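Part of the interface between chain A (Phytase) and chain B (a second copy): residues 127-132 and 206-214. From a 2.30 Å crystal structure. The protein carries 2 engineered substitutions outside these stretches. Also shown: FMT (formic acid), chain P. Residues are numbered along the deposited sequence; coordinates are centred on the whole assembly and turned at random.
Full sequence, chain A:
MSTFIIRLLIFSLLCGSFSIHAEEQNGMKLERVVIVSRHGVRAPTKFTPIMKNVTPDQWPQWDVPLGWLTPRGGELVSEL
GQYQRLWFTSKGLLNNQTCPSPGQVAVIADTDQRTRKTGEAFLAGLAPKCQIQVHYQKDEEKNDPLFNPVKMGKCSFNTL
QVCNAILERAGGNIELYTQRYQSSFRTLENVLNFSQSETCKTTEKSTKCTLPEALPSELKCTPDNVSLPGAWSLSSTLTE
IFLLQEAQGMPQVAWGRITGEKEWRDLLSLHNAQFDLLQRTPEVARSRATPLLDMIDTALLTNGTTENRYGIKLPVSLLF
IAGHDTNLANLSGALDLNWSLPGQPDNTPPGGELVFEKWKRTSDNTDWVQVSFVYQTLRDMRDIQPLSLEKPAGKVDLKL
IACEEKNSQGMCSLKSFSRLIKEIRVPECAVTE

Chain A 127-132: APKCQI
Chain B, residues 206-214: STKCTLPEA

One direct hydrogen bond joins the two stretches: the backbone N of K208(B) donates to the backbone O of K129(A) at 3.2 Å, with an N-H...O angle of 146°. The acceptor is presented by a type II beta turn running from A127(A), the first residue to leave a helix, to C130(A), and closed by C130(A) N to A127(A) O at 3.2 Å. P128(A) (phi/psi -60/130, ring C-gamma endo) and K129(A) (67/16) fill its central positions. C130(A) follows at -87/-7 and Q131(A) returns to positive phi at 62/30. Opposite the turn, T207(B) (-81/176), K208(B) (-67/154), C209(B) (-75/126) and T210(B) (-125/155) form an extended loop. The register is set by K129(A) and T207(B), whose CA atoms lie 5.3 Å apart.

K129(A) points its CA-to-CB bond toward chain B and is almost fully stretched (chi1 to chi4 m, t, t, t; -51°, 168°, -173°, -178°), so its aliphatic part runs along the loop and its ammonium reaches the start of the chain B helix. There a water accepts from K129(A) NZ at 3.0 Å and lies 2.8 Å from T210(B) OG1, bridging the chains by hydrogen bonds. E213(B) (t, p, chi3 11°) brings OE1 to 4.0 Å from NZ of K129(A), a favourable pairing of charges but too long for a salt bridge. T210(B) is the N-cap residue of helix 211-214, and its O accepts from A214(B) N at 3.0 Å.

Apolar contacts lie alongside these polar ones. T207(B) (chi1 p, 53°) sets its CB 3.8 Å from CB of K129(A) and its CG2 3.7 Å from O of P128(A). T210(B) (p, 65°) rests CG2 3.9 Å from CD of K129(A); its compact branched side chain thus offers a methyl to the lysine chain and a hydroxyl to the water. Q131(A) (m, t, chi3 -98°) lays its amide against K208(B), CD to CG at 3.3 Å.

K208(B) starts toward chain A, with CB 4.2 Å from CB of K129(A), then bends (chi1 -101°, chi2 -108°, chi3 m, chi4 t) so that its end leads away. Its NZ donates to O2 of the formic acid at 2.6 Å and, weakly, to O of C209(B) at 3.3 Å. The stretches bury 318 Å² in all, K129(A) contributing the largest share, 104 Å².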

ATOM      1  N   ALA A 127     -13.785 -18.308   4.971  1.00 26.58           N
ATOM      2  CA  ALA A 127     -14.269 -19.247   3.940  1.00 26.91           C
ATOM      3  C   ALA A 127     -13.378 -19.180   2.706  1.00 27.20           C
ATOM      4  O   ALA A 127     -13.794 -18.648   1.661  1.00 27.19           O
ATOM      5  CB  ALA A 127     -15.712 -18.924   3.588  1.00 26.88           C
ATOM      6  N   PRO A 128     -12.134 -19.704   2.816  1.00 27.65           N
ATOM      7  CA  PRO A 128     -11.207 -19.611   1.685  1.00 28.03           C
ATOM      8  C   PRO A 128     -11.750 -20.291   0.439  1.00 28.51           C
ATOM      9  O   PRO A 128     -12.208 -21.426   0.521  1.00 28.40           O
ATOM     10  CB  PRO A 128      -9.935 -20.323   2.190  1.00 28.04           C
ATOM     11  CG  PRO A 128     -10.311 -21.017   3.423  1.00 27.82           C
ATOM     12  CD  PRO A 128     -11.522 -20.370   3.980  1.00 27.65           C
ATOM     13  N   LYS A 129     -11.708 -19.563  -0.689  1.00 29.12           N
ATOM     14  CA  LYS A 129     -12.111 -20.057  -2.020  1.00 29.63           C
ATOM     15  C   LYS A 129     -13.636 -20.359  -2.171  1.00 30.07           C
ATOM     16  O   LYS A 129     -14.036 -21.034  -3.128  1.00 30.07           O
ATOM     17  CB  LYS A 129     -11.257 -21.281  -2.414  1.00 29.67           C
ATOM     18  CG  LYS A 129      -9.745 -21.052  -2.276  1.00 29.99           C
ATOM     19  CD  LYS A 129      -8.982 -22.326  -2.374  1.00 30.59           C
ATOM     20  CE  LYS A 129      -7.523 -22.091  -2.068  1.00 31.11           C
ATOM     21  NZ  LYS A 129      -6.724 -23.356  -2.216  1.00 31.58           N
ATOM     22  N   CYS A 130     -14.467 -19.847  -1.239  1.00 30.57           N
ATOM     23  CA  CYS A 130     -15.941 -20.079  -1.268  1.00 31.03           C
ATOM     24  C   CYS A 130     -16.703 -19.074  -2.124  1.00 30.93           C
ATOM     25  O   CYS A 130     -17.897 -19.239  -2.319  1.00 30.78           O
ATOM     26  CB  CYS A 130     -16.515 -20.103   0.162  1.00 31.24           C
ATOM     27  SG  CYS A 130     -15.883 -21.465   1.138  1.00 32.71           S
ATOM     28  N   GLN A 131     -16.002 -18.041  -2.626  1.00 31.03           N
ATOM     29  CA  GLN A 131     -16.574 -17.007  -3.539  1.00 31.08           C
ATOM     30  C   GLN A 131     -17.737 -16.174  -2.920  1.00 31.13           C
ATOM     31  O   GLN A 131     -18.649 -15.708  -3.646  1.00 31.04           O
ATOM     32  CB  GLN A 131     -17.003 -17.640  -4.879  1.00 31.05           C
ATOM     33  CG  GLN A 131     -15.934 -18.511  -5.540  1.00 31.20           C
ATOM     34  CD  GLN A 131     -16.368 -19.023  -6.908  1.00 31.33           C
ATOM     35  OE1 GLN A 131     -16.833 -20.155  -7.033  1.00 31.58           O
ATOM     36  NE2 GLN A 131     -16.228 -18.184  -7.937  1.00 31.24           N
ATOM     37  N   ILE A 132     -17.695 -15.987  -1.594  1.00 31.25           N
ATOM     38  CA  ILE A 132     -18.689 -15.157  -0.899  1.00 31.40           C
ATOM     39  C   ILE A 132     -18.417 -13.727  -1.355  1.00 31.54           C
ATOM     40  O   ILE A 132     -17.260 -13.290  -1.387  1.00 31.55           O
ATOM     41  CB  ILE A 132     -18.617 -15.288   0.648  1.00 31.42           C
ATOM     42  CG1 ILE A 132     -18.867 -16.734   1.094  1.00 31.39           C
ATOM     43  CG2 ILE A 132     -19.639 -14.375   1.324  1.00 31.43           C
ATOM     44  CD1 ILE A 132     -18.628 -16.964   2.567  1.00 31.37           C
TER
ATOM     45  N   SER B 206     -15.475 -28.769  -3.822  1.00 37.91           N
ATOM     46  CA  SER B 206     -16.315 -27.831  -3.009  1.00 37.51           C
ATOM     47  C   SER B 206     -15.877 -26.380  -3.166  1.00 36.87           C
ATOM     48  O   SER B 206     -16.692 -25.481  -3.408  1.00 36.93           O
ATOM     49  CB  SER B 206     -16.260 -28.217  -1.523  1.00 37.58           C
ATOM     50  OG  SER B 206     -16.529 -29.608  -1.338  1.00 38.03           O
ATOM     51  N   THR B 207     -14.572 -26.174  -3.023  1.00 36.05           N
ATOM     52  CA  THR B 207     -13.951 -24.889  -3.226  1.00 35.32           C
ATOM     53  C   THR B 207     -13.727 -24.638  -4.735  1.00 34.60           C
ATOM     54  O   THR B 207     -14.005 -25.495  -5.579  1.00 34.64           O
ATOM     55  CB  THR B 207     -12.610 -24.819  -2.475  1.00 35.34           C
ATOM     56  OG1 THR B 207     -11.798 -25.944  -2.835  1.00 35.48           O
ATOM     57  CG2 THR B 207     -12.836 -24.818  -0.949  1.00 35.38           C
ATOM     58  N   LYS B 208     -13.231 -23.456  -5.054  1.00 33.60           N
ATOM     59  CA  LYS B 208     -12.858 -23.084  -6.430  1.00 32.82           C
ATOM     60  C   LYS B 208     -11.682 -23.847  -6.996  1.00 31.90           C
ATOM     61  O   LYS B 208     -10.821 -24.331  -6.256  1.00 31.88           O
ATOM     62  CB  LYS B 208     -12.461 -21.586  -6.474  1.00 32.91           C
ATOM     63  CG  LYS B 208     -13.507 -20.647  -7.003  1.00 33.34           C
ATOM     64  CD  LYS B 208     -13.141 -20.115  -8.377  1.00 33.64           C
ATOM     65  CE  LYS B 208     -12.074 -19.027  -8.248  1.00 33.51           C
ATOM     66  NZ  LYS B 208     -11.331 -18.878  -9.482  1.00 33.83           N
ATOM     67  N   CYS B 209     -11.654 -23.939  -8.325  1.00 30.75           N
ATOM     68  CA  CYS B 209     -10.454 -24.314  -9.041  1.00 29.96           C
ATOM     69  C   CYS B 209      -9.577 -23.034  -8.966  1.00 28.71           C
ATOM     70  O   CYS B 209     -10.041 -21.962  -9.339  1.00 28.32           O
ATOM     71  CB  CYS B 209     -10.756 -24.690 -10.480  1.00 30.01           C
ATOM     72  SG  CYS B 209      -9.310 -25.161 -11.436  1.00 31.53           S
ATOM     73  N   THR B 210      -8.342 -23.151  -8.473  1.00 27.49           N
ATOM     74  CA  THR B 210      -7.442 -21.974  -8.319  1.00 26.67           C
ATOM     75  C   THR B 210      -6.093 -22.155  -9.023  1.00 25.87           C
ATOM     76  O   THR B 210      -5.642 -23.279  -9.253  1.00 25.66           O
ATOM     77  CB  THR B 210      -7.204 -21.623  -6.826  1.00 26.63           C
ATOM     78  OG1 THR B 210      -6.508 -22.687  -6.187  1.00 26.52           O
ATOM     79  CG2 THR B 210      -8.526 -21.353  -6.104  1.00 26.47           C
ATOM     80  N   LEU B 211      -5.470 -21.029  -9.372  1.00 25.03           N
ATOM     81  CA  LEU B 211      -4.164 -21.028 -10.074  1.00 24.41           C
ATOM     82  C   LEU B 211      -3.020 -21.580  -9.232  1.00 23.97           C
ATOM     83  O   LEU B 211      -2.239 -22.383  -9.739  1.00 23.74           O
ATOM     84  CB  LEU B 211      -3.791 -19.614 -10.617  1.00 24.33           C
ATOM     85  CG  LEU B 211      -4.181 -19.335 -12.066  1.00 24.13           C
ATOM     86  CD1 LEU B 211      -4.095 -17.845 -12.406  1.00 23.44           C
ATOM     87  CD2 LEU B 211      -3.290 -20.157 -12.988  1.00 23.62           C
ATOM     88  N   PRO B 212      -2.910 -21.146  -7.949  1.00 23.58           N
ATOM     89  CA  PRO B 212      -1.829 -21.681  -7.118  1.00 23.51           C
ATOM     90  C   PRO B 212      -1.925 -23.208  -6.882  1.00 23.40           C
ATOM     91  O   PRO B 212      -0.912 -23.868  -6.846  1.00 23.42           O
ATOM     92  CB  PRO B 212      -1.971 -20.887  -5.798  1.00 23.46           C
ATOM     93  CG  PRO B 212      -2.758 -19.702  -6.154  1.00 23.48           C
ATOM     94  CD  PRO B 212      -3.691 -20.140  -7.210  1.00 23.52           C
ATOM     95  N   GLU B 213      -3.144 -23.733  -6.744  1.00 23.38           N
ATOM     96  CA  GLU B 213      -3.366 -25.180  -6.556  1.00 23.40           C
ATOM     97  C   GLU B 213      -3.091 -25.937  -7.869  1.00 22.89           C
ATOM     98  O   GLU B 213      -2.514 -27.012  -7.843  1.00 22.91           O
ATOM     99  CB  GLU B 213      -4.798 -25.455  -6.026  1.00 23.64           C
ATOM    100  CG  GLU B 213      -5.015 -26.883  -5.390  1.00 24.96           C
ATOM    101  CD  GLU B 213      -4.388 -27.066  -3.956  1.00 26.70           C
ATOM    102  OE1 GLU B 213      -3.961 -26.067  -3.320  1.00 27.38           O
ATOM    103  OE2 GLU B 213      -4.337 -28.237  -3.479  1.00 28.26           O
ATOM    104  N   ALA B 214      -3.503 -25.356  -9.005  1.00 22.37           N
ATOM    105  CA  ALA B 214      -3.249 -25.941 -10.338  1.00 21.93           C
ATOM    106  C   ALA B 214      -1.772 -25.877 -10.728  1.00 21.61           C
ATOM    107  O   ALA B 214      -1.262 -26.804 -11.332  1.00 21.40           O
ATOM    108  CB  ALA B 214      -4.092 -25.241 -11.404  1.00 21.90           C
TER
HETATM  109  C   FMT P1414     -12.843 -17.874 -12.377  1.00 24.47           C
HETATM  110  O1  FMT P1414     -13.256 -17.037 -11.620  1.00 24.70           O
HETATM  111  O2  FMT P1414     -12.103 -18.763 -11.976  1.00 24.41           O
HETATM  112  O   HOH W   1      -4.981 -21.732  -4.023  1.00 18.47           O